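Local coordinates for putative hyaluronoglucosaminidase (Clostridium perfringens, PDB 6PWI), which probably acts as a hexosaminidase of glycoside hydrolase family 84, the present chain being the part of a longer secreted protein that carries the catalytic domain, at residues G181-Y186 with S210-P215; N392-D397 with I421-M426. One frame throughout, in Å; residues are numbered along the deposited sequence.

Contact 1 pairs the first two strands of the closed eight-stranded parallel barrel, and contact 2 joins the loop after the seventh strand to the end of the eighth. Because the eighth strand closes the ring on the first, the two contacts touch: Gly181 O lies 2.9 Å from Thr423 N, and Ile183 N lies 3.0 Å from Thr423 O, both probable hydrogen bonds. Further along, Gly185 N bonds to the side-chain oxygen of Asn424. The centres of the two contacts are about 9 Å apart. Contact 1 comes nearer the predicted proton donor, the side chains of Ala214 and Asp299 being about 10 Å apart; two ethanediol molecules, probably from the crystallisation liquor, sit beside contact 2.

Contact 1 (G181-Y186 with S210-P215); sequences GFIEGY and SYIFAP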
ATOM      1  N   GLY A 181      -2.793   5.798   1.107  1.00 22.98           N
ATOM      2  CA  GLY A 181      -2.553   5.306  -0.234  1.00 22.26           C
ATOM      3  C   GLY A 181      -1.074   5.169  -0.571  1.00 22.70           C
ATOM      4  O   GLY A 181      -0.243   4.878   0.288  1.00 22.58           O
ATOM      5  N   PHE A 182      -0.776   5.385  -1.852  1.00 22.11           N
ATOM      6  CA  PHE A 182       0.533   5.111  -2.408  1.00 20.95           C
ATOM      7  C   PHE A 182       0.856   6.185  -3.438  1.00 20.82           C
ATOM      8  O   PHE A 182      -0.039   6.738  -4.074  1.00 20.34           O
ATOM      9  CB  PHE A 182       0.556   3.708  -3.023  1.00 21.02           C
ATOM     10  CG  PHE A 182      -0.530   3.422  -4.032  1.00 21.66           C
ATOM     11  CD1 PHE A 182      -0.276   3.510  -5.398  1.00 21.46           C
ATOM     12  CD2 PHE A 182      -1.809   3.052  -3.626  1.00 21.88           C
ATOM     13  CE1 PHE A 182      -1.273   3.235  -6.327  1.00 21.55           C
ATOM     14  CE2 PHE A 182      -2.808   2.787  -4.556  1.00 21.37           C
ATOM     15  CZ  PHE A 182      -2.539   2.879  -5.906  1.00 21.06           C
ATOM     16  N   ILE A 183       2.154   6.458  -3.584  1.00 21.14           N
ATOM     17  CA  ILE A 183       2.675   7.451  -4.506  1.00 21.13           C
ATOM     18  C   ILE A 183       3.692   6.771  -5.413  1.00 22.22           C
ATOM     19  O   ILE A 183       4.601   6.096  -4.930  1.00 24.60           O
ATOM     20  CB  ILE A 183       3.322   8.619  -3.735  1.00 20.09           C
ATOM     21  CG1 ILE A 183       3.911   9.659  -4.693  1.00 19.58           C
ATOM     22  CG2 ILE A 183       4.361   8.106  -2.745  1.00 18.94           C
ATOM     23  CD1 ILE A 183       4.280  10.963  -4.034  1.00 19.14           C
ATOM     24  N   GLU A 184       3.539   6.980  -6.723  1.00 22.05           N
ATOM     25  CA  GLU A 184       4.552   6.561  -7.675  1.00 22.20           C
ATOM     26  C   GLU A 184       5.655   7.618  -7.691  1.00 22.38           C
ATOM     27  O   GLU A 184       5.618   8.538  -8.502  1.00 22.96           O
ATOM     28  CB  GLU A 184       3.909   6.359  -9.051  1.00 22.26           C
ATOM     29  CG  GLU A 184       4.832   5.708 -10.062  1.00 23.25           C
ATOM     30  CD  GLU A 184       4.252   5.390 -11.433  1.00 24.31           C
ATOM     31  OE1 GLU A 184       2.999   5.342 -11.573  1.00 23.27           O
ATOM     32  OE2 GLU A 184       5.065   5.184 -12.367  1.00 25.37           O
ATOM     33  N   GLY A 185       6.629   7.494  -6.787  1.00 22.31           N
ATOM     34  CA  GLY A 185       7.607   8.556  -6.602  1.00 22.83           C
ATOM     35  C   GLY A 185       9.040   8.058  -6.409  1.00 24.08           C
ATOM     36  O   GLY A 185       9.835   8.709  -5.730  1.00 25.13           O
ATOM     37  N   TYR A 186       9.372   6.920  -7.032  1.00 23.71           N
ATOM     38  CA  TYR A 186      10.701   6.337  -6.942  1.00 24.83           C
ATOM     39  C   TYR A 186      11.488   6.655  -8.214  1.00 25.64           C
ATOM     40  O   TYR A 186      10.912   7.139  -9.178  1.00 27.51           O
ATOM     41  CB  TYR A 186      10.570   4.822  -6.798  1.00 23.39           C
ATOM     42  CG  TYR A 186       9.764   4.185  -7.901  1.00 22.98           C
ATOM     43  CD1 TYR A 186      10.336   3.890  -9.131  1.00 22.22           C
ATOM     44  CD2 TYR A 186       8.417   3.903  -7.724  1.00 22.52           C
ATOM     45  CE1 TYR A 186       9.593   3.311 -10.149  1.00 21.79           C
ATOM     46  CE2 TYR A 186       7.662   3.326  -8.732  1.00 22.00           C
ATOM     47  CZ  TYR A 186       8.252   3.031  -9.948  1.00 21.55           C
ATOM     48  OH  TYR A 186       7.508   2.470 -10.941  1.00 21.55           O
ATOM     49  N   SER A 210      -6.099   7.396  -2.043  1.00 20.92           N
ATOM     50  CA  SER A 210      -5.090   8.238  -2.669  1.00 21.17           C
ATOM     51  C   SER A 210      -4.140   7.426  -3.539  1.00 21.33           C
ATOM     52  O   SER A 210      -3.491   6.500  -3.058  1.00 22.35           O
ATOM     53  CB  SER A 210      -4.303   8.984  -1.628  1.00 21.68           C
ATOM     54  OG  SER A 210      -5.126   9.917  -0.951  1.00 23.36           O
ATOM     55  N   TYR A 211      -4.048   7.810  -4.815  1.00 20.57           N
ATOM     56  CA  TYR A 211      -2.917   7.430  -5.646  1.00 20.69           C
ATOM     57  C   TYR A 211      -2.259   8.709  -6.144  1.00 20.98           C
ATOM     58  O   TYR A 211      -2.830   9.406  -6.976  1.00 21.79           O
ATOM     59  CB  TYR A 211      -3.339   6.520  -6.803  1.00 20.42           C
ATOM     60  CG  TYR A 211      -2.331   6.406  -7.922  1.00 20.89           C
ATOM     61  CD1 TYR A 211      -0.967   6.341  -7.668  1.00 21.39           C
ATOM     62  CD2 TYR A 211      -2.738   6.338  -9.247  1.00 21.10           C
ATOM     63  CE1 TYR A 211      -0.039   6.235  -8.693  1.00 21.58           C
ATOM     64  CE2 TYR A 211      -1.824   6.233 -10.287  1.00 20.89           C
ATOM     65  CZ  TYR A 211      -0.470   6.177 -10.009  1.00 21.34           C
ATOM     66  OH  TYR A 211       0.435   6.066 -11.023  1.00 21.96           O
ATOM     67  N   ILE A 212      -1.081   9.031  -5.599  1.00 20.61           N
ATOM     68  CA  ILE A 212      -0.392  10.232  -6.028  1.00 20.77           C
ATOM     69  C   ILE A 212       0.489   9.884  -7.220  1.00 21.71           C
ATOM     70  O   ILE A 212       1.420   9.090  -7.108  1.00 22.43           O
ATOM     71  CB  ILE A 212       0.385  10.899  -4.881  1.00 20.81           C
ATOM     72  CG1 ILE A 212      -0.551  11.300  -3.739  1.00 20.11           C
ATOM     73  CG2 ILE A 212       1.171  12.094  -5.403  1.00 20.09           C
ATOM     74  CD1 ILE A 212       0.070  11.151  -2.377  1.00 19.83           C
ATOM     75  N   PHE A 213       0.142  10.484  -8.362  1.00 22.81           N
ATOM     76  CA  PHE A 213       0.808  10.278  -9.634  1.00 23.48           C
ATOM     77  C   PHE A 213       1.962  11.272  -9.758  1.00 23.49           C
ATOM     78  O   PHE A 213       1.740  12.437 -10.084  1.00 23.84           O
ATOM     79  CB  PHE A 213      -0.228  10.461 -10.744  1.00 23.47           C
ATOM     80  CG  PHE A 213       0.250  10.256 -12.156  1.00 23.22           C
ATOM     81  CD1 PHE A 213       0.314   8.988 -12.707  1.00 23.64           C
ATOM     82  CD2 PHE A 213       0.593  11.340 -12.949  1.00 23.98           C
ATOM     83  CE1 PHE A 213       0.733   8.804 -14.017  1.00 24.08           C
ATOM     84  CE2 PHE A 213       1.010  11.161 -14.260  1.00 23.69           C
ATOM     85  CZ  PHE A 213       1.074   9.892 -14.792  1.00 24.05           C
ATOM     86  N   ALA A 214       3.189  10.798  -9.491  1.00 23.35           N
ATOM     87  CA  ALA A 214       4.377  11.639  -9.562  1.00 23.45           C
ATOM     88  C   ALA A 214       5.524  10.943 -10.307  1.00 24.13           C
ATOM     89  O   ALA A 214       6.680  11.028  -9.886  1.00 24.44           O
ATOM     90  CB  ALA A 214       4.782  12.057  -8.167  1.00 21.83           C
ATOM     91  N   PRO A 215       5.278  10.267 -11.454  1.00 24.62           N
ATOM     92  CA  PRO A 215       6.338   9.520 -12.134  1.00 25.70           C
ATOM     93  C   PRO A 215       7.360  10.486 -12.726  1.00 27.77           C
ATOM     94  O   PRO A 215       6.988  11.492 -13.323  1.00 28.79           O
ATOM     95  CB  PRO A 215       5.609   8.750 -13.243  1.00 25.53           C
ATOM     96  CG  PRO A 215       4.338   9.551 -13.499  1.00 25.95           C
ATOM     97  CD  PRO A 215       4.002  10.238 -12.190  1.00 25.27           C
TER
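With CG of Tyr211 anti to the backbone N (chi1 163°) and Glu184 fully extended as far as CD, the two side chains run side by side, and the phenol hydroxyl gives its proton to the carboxylate, OH to OE1 2.7 Å. Carboxylate and ring are nearly coplanar, 10° apart, and the oxygen arrives at the ring's edge. Arg196, on the helix 193-204, forms a salt bridge to the same OE1, while OE2 takes the backbone N-H of Trp191; this buried carboxylate is thus held at both oxygens, which would favour its charged form. Phe182 lies on the same face of the sheet, its ring nearly parallel to that of Tyr211 but slid aside, centroids 5.1 Å apart, so that CB of Tyr211 forms an off-centre CH-pi contact. On the other face, which looks into the barrel, CD1 of Ile183 packs on CG2 of Ile212 at 3.6 Å. Between the faces the backbones exchange hydrogen bonds in parallel register: Phe182 N to Ser210 O at 3.2 Å, Ile212 N to Phe182 O at 2.9 Å and Glu184 N to Ile212 O at 3.0 Å. Strand 179-184, helix 193-204 and strand 210-213 form a beta-alpha-beta unit, the first of the (beta/alpha)8 barrel characteristic of family 84 catalytic domains.

Contact 2 (N392-D397 with I421-M426); sequences NWPVND and IVTNPM. With EDO (1,2-ethanediol), chain D; EDO (1,2-ethanediol), chain H.
Asn424 meets Asn392 through their side-chain amides: ND2 donates to OD1 at 2.9 Å with an angle of 171° at the hydrogen. The bond runs nearly along the acceptor's C=O axis and in the amide plane of Asn424, although the two amide planes are turned 59° from each other. Next to it, Thr423 OG1 gives its proton to Trp393 O at 2.6 Å; with OG1 anti to its backbone N (chi1 165°), the hydroxyl faces the loop and also touches CD of Pro394, 3.3 Å away. A weak, bent bond from Val395 N to Asn424 O, 2.9 Å, adds a backbone link. The peptide before Pro394 is cis, and the proline ring packs on Pro425, CD to CB 4.0 Å, and on CG of Met426, whose side chain lies at about a right angle to it. The amide of Asn396 also crosses Met426, OD1 to CB 3.6 Å.

A second shell fixes these groups. Trp390 NE1 also donates to Asn392 OD1, and Asn392 ND2 reaches Ile367 O; the Asn424 amide has its second partner in Gly185 N, just after the first barrel strand. Asn396 ND2 bonds to Arg402 O and Glu428 OE1, and Met426 O accepts from Trp191 NE1. Towards one ethanediol, Asp397 receives hydrogen bonds at both carboxylate oxygens, O1 to OD2 at 2.7 Å, and OD2 also accepts from Tyr187 N.

The amides of Asn392 and Asn424 therefore use both their oxygen and their nitrogen. With these two asparagines bonded at both ends, their amide rotations are probably set, while Asn396 is held through ND2; the loop is joined to the strand end chiefly by neutral polar groups, with proline and methionine packing alongside.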
ATOM      1  N   ASN A 392       9.062   6.000   2.651  1.00 18.59           N
ATOM      2  CA  ASN A 392       9.990   5.471   1.667  1.00 18.90           C
ATOM      3  C   ASN A 392      10.236   3.984   1.924  1.00 19.53           C
ATOM      4  O   ASN A 392      11.363   3.573   2.195  1.00 20.20           O
ATOM      5  CB  ASN A 392      11.283   6.290   1.626  1.00 19.05           C
ATOM      6  CG  ASN A 392      11.189   7.448   0.657  1.00 19.60           C
ATOM      7  OD1 ASN A 392      10.613   7.306  -0.419  1.00 19.81           O
ATOM      8  ND2 ASN A 392      11.733   8.596   1.032  1.00 19.48           N
ATOM      9  N   TRP A 393       9.159   3.198   1.845  1.00 19.29           N
ATOM     10  CA  TRP A 393       9.186   1.745   1.853  1.00 19.84           C
ATOM     11  C   TRP A 393       7.899   1.282   1.184  1.00 21.16           C
ATOM     12  O   TRP A 393       6.835   1.816   1.489  1.00 21.77           O
ATOM     13  CB  TRP A 393       9.276   1.197   3.284  1.00 19.56           C
ATOM     14  CG  TRP A 393       9.090  -0.287   3.378  1.00 19.23           C
ATOM     15  CD1 TRP A 393      10.038  -1.250   3.175  1.00 19.64           C
ATOM     16  CD2 TRP A 393       7.876  -0.994   3.688  1.00 18.82           C
ATOM     17  NE1 TRP A 393       9.503  -2.501   3.337  1.00 19.18           N
ATOM     18  CE2 TRP A 393       8.177  -2.377   3.658  1.00 19.13           C
ATOM     19  CE3 TRP A 393       6.571  -0.599   4.001  1.00 18.33           C
ATOM     20  CZ2 TRP A 393       7.220  -3.359   3.927  1.00 19.07           C
ATOM     21  CZ3 TRP A 393       5.628  -1.569   4.265  1.00 18.46           C
ATOM     22  CH2 TRP A 393       5.946  -2.927   4.231  1.00 18.76           C
ATOM     23  N   PRO A 394       7.924   0.254   0.307  1.00 21.33           N
ATOM     24  CA  PRO A 394       9.111  -0.563   0.078  1.00 21.36           C
ATOM     25  C   PRO A 394       9.920  -0.242  -1.177  1.00 21.99           C
ATOM     26  O   PRO A 394      10.468  -1.149  -1.800  1.00 22.28           O
ATOM     27  CB  PRO A 394       8.423  -1.921  -0.105  1.00 21.64           C
ATOM     28  CG  PRO A 394       7.219  -1.587  -0.957  1.00 21.46           C
ATOM     29  CD  PRO A 394       6.760  -0.234  -0.447  1.00 21.51           C
ATOM     30  N   VAL A 395      10.011   1.048  -1.518  1.00 21.76           N
ATOM     31  CA  VAL A 395      10.805   1.506  -2.653  1.00 22.18           C
ATOM     32  C   VAL A 395      12.167   0.810  -2.644  1.00 22.25           C
ATOM     33  O   VAL A 395      12.863   0.803  -1.632  1.00 22.42           O
ATOM     34  CB  VAL A 395      10.939   3.047  -2.686  1.00 21.43           C
ATOM     35  CG1 VAL A 395      11.322   3.637  -1.337  1.00 20.63           C
ATOM     36  CG2 VAL A 395      11.901   3.521  -3.763  1.00 20.69           C
ATOM     37  N   ASN A 396      12.551   0.254  -3.796  1.00 23.22           N
ATOM     38  CA  ASN A 396      13.763  -0.545  -3.888  1.00 25.27           C
ATOM     39  C   ASN A 396      14.776   0.102  -4.835  1.00 26.66           C
ATOM     40  O   ASN A 396      15.685  -0.572  -5.313  1.00 27.90           O
ATOM     41  CB  ASN A 396      13.459  -2.005  -4.251  1.00 25.22           C
ATOM     42  CG  ASN A 396      12.824  -2.179  -5.615  1.00 25.77           C
ATOM     43  OD1 ASN A 396      12.447  -1.211  -6.268  1.00 28.45           O
ATOM     44  ND2 ASN A 396      12.696  -3.416  -6.062  1.00 26.49           N
ATOM     45  N   ASP A 397      14.635   1.408  -5.097  1.00 26.93           N
ATOM     46  CA  ASP A 397      15.630   2.098  -5.902  1.00 26.90           C
ATOM     47  C   ASP A 397      16.928   2.192  -5.100  1.00 26.25           C
ATOM     48  O   ASP A 397      18.008   2.414  -5.654  1.00 26.88           O
ATOM     49  CB  ASP A 397      15.102   3.429  -6.447  1.00 28.83           C
ATOM     50  CG  ASP A 397      14.773   4.447  -5.373  1.00 32.88           C
ATOM     51  OD1 ASP A 397      15.162   4.210  -4.199  1.00 34.85           O
ATOM     52  OD2 ASP A 397      14.115   5.467  -5.710  1.00 33.99           O
ATOM     53  N   ILE A 421      -0.776   8.674   5.666  1.00 19.94           N
ATOM     54  CA  ILE A 421       0.449   8.057   5.193  1.00 19.89           C
ATOM     55  C   ILE A 421       0.256   7.546   3.766  1.00 19.87           C
ATOM     56  O   ILE A 421      -0.803   7.018   3.422  1.00 20.21           O
ATOM     57  CB  ILE A 421       0.908   6.963   6.184  1.00 19.85           C
ATOM     58  CG1 ILE A 421       2.192   6.263   5.725  1.00 19.90           C
ATOM     59  CG2 ILE A 421      -0.215   5.982   6.497  1.00 18.85           C
ATOM     60  CD1 ILE A 421       2.998   5.642   6.852  1.00 19.85           C
ATOM     61  N   VAL A 422       1.288   7.734   2.935  1.00 18.91           N
ATOM     62  CA  VAL A 422       1.357   7.066   1.645  1.00 18.05           C
ATOM     63  C   VAL A 422       2.658   6.274   1.566  1.00 17.75           C
ATOM     64  O   VAL A 422       3.672   6.697   2.113  1.00 18.53           O
ATOM     65  CB  VAL A 422       1.207   8.037   0.459  1.00 17.51           C
ATOM     66  CG1 VAL A 422      -0.189   8.631   0.387  1.00 17.28           C
ATOM     67  CG2 VAL A 422       2.266   9.125   0.445  1.00 16.82           C
ATOM     68  N   THR A 423       2.607   5.122   0.894  1.00 17.56           N
ATOM     69  CA  THR A 423       3.779   4.296   0.650  1.00 18.04           C
ATOM     70  C   THR A 423       4.359   4.598  -0.732  1.00 18.37           C
ATOM     71  O   THR A 423       3.642   4.651  -1.724  1.00 18.40           O
ATOM     72  CB  THR A 423       3.458   2.803   0.806  1.00 17.90           C
ATOM     73  OG1 THR A 423       4.538   2.075   0.226  1.00 19.49           O
ATOM     74  CG2 THR A 423       2.191   2.368   0.107  1.00 17.32           C
ATOM     75  N   ASN A 424       5.676   4.793  -0.787  1.00 19.68           N
ATOM     76  CA  ASN A 424       6.392   4.925  -2.047  1.00 20.65           C
ATOM     77  C   ASN A 424       6.923   3.539  -2.416  1.00 21.52           C
ATOM     78  O   ASN A 424       7.910   3.086  -1.844  1.00 22.23           O
ATOM     79  CB  ASN A 424       7.489   5.987  -1.916  1.00 20.52           C
ATOM     80  CG  ASN A 424       8.296   6.204  -3.177  1.00 20.67           C
ATOM     81  OD1 ASN A 424       7.784   6.017  -4.275  1.00 21.83           O
ATOM     82  ND2 ASN A 424       9.548   6.613  -3.035  1.00 20.15           N
ATOM     83  N   PRO A 425       6.251   2.777  -3.309  1.00 22.06           N
ATOM     84  CA  PRO A 425       6.565   1.361  -3.506  1.00 23.01           C
ATOM     85  C   PRO A 425       7.656   1.104  -4.543  1.00 24.24           C
ATOM     86  O   PRO A 425       8.319   2.042  -4.986  1.00 24.51           O
ATOM     87  CB  PRO A 425       5.220   0.766  -3.953  1.00 22.45           C
ATOM     88  CG  PRO A 425       4.239   1.932  -3.919  1.00 22.77           C
ATOM     89  CD  PRO A 425       5.082   3.178  -4.097  1.00 22.40           C
ATOM     90  N   MET A 426       7.820  -0.180  -4.904  1.00 24.62           N
ATOM     91  CA  MET A 426       8.859  -0.654  -5.810  1.00 25.46           C
ATOM     92  C   MET A 426       8.437  -0.412  -7.255  1.00 26.07           C
ATOM     93  O   MET A 426       7.262  -0.208  -7.536  1.00 26.95           O
ATOM     94  CB  MET A 426       9.065  -2.161  -5.646  1.00 24.78           C
ATOM     95  CG  MET A 426       9.451  -2.590  -4.254  1.00 24.19           C
ATOM     96  SD  MET A 426       9.510  -4.398  -4.164  1.00 25.25           S
ATOM     97  CE  MET A 426       7.848  -4.741  -3.582  1.00 24.58           C
TER
HETATM   98  C1  EDO D 702      13.613   6.893  -2.352  1.00 37.02           C
HETATM   99  O1  EDO D 702      13.165   7.027  -3.688  1.00 37.39           O
HETATM  100  C2  EDO D 702      14.975   7.429  -2.134  1.00 38.35           C
HETATM  101  O2  EDO D 702      15.982   6.700  -2.807  1.00 39.31           O
HETATM  102  C1  EDO H 706      10.744  13.556  -1.401  1.00 38.62           C
HETATM  103  O1  EDO H 706      10.853  13.678  -2.814  1.00 38.35           O
HETATM  104  C2  EDO H 706      10.489  12.173  -0.912  1.00 40.13           C
HETATM  105  O2  EDO H 706      11.492  11.182  -1.177  1.00 41.07           O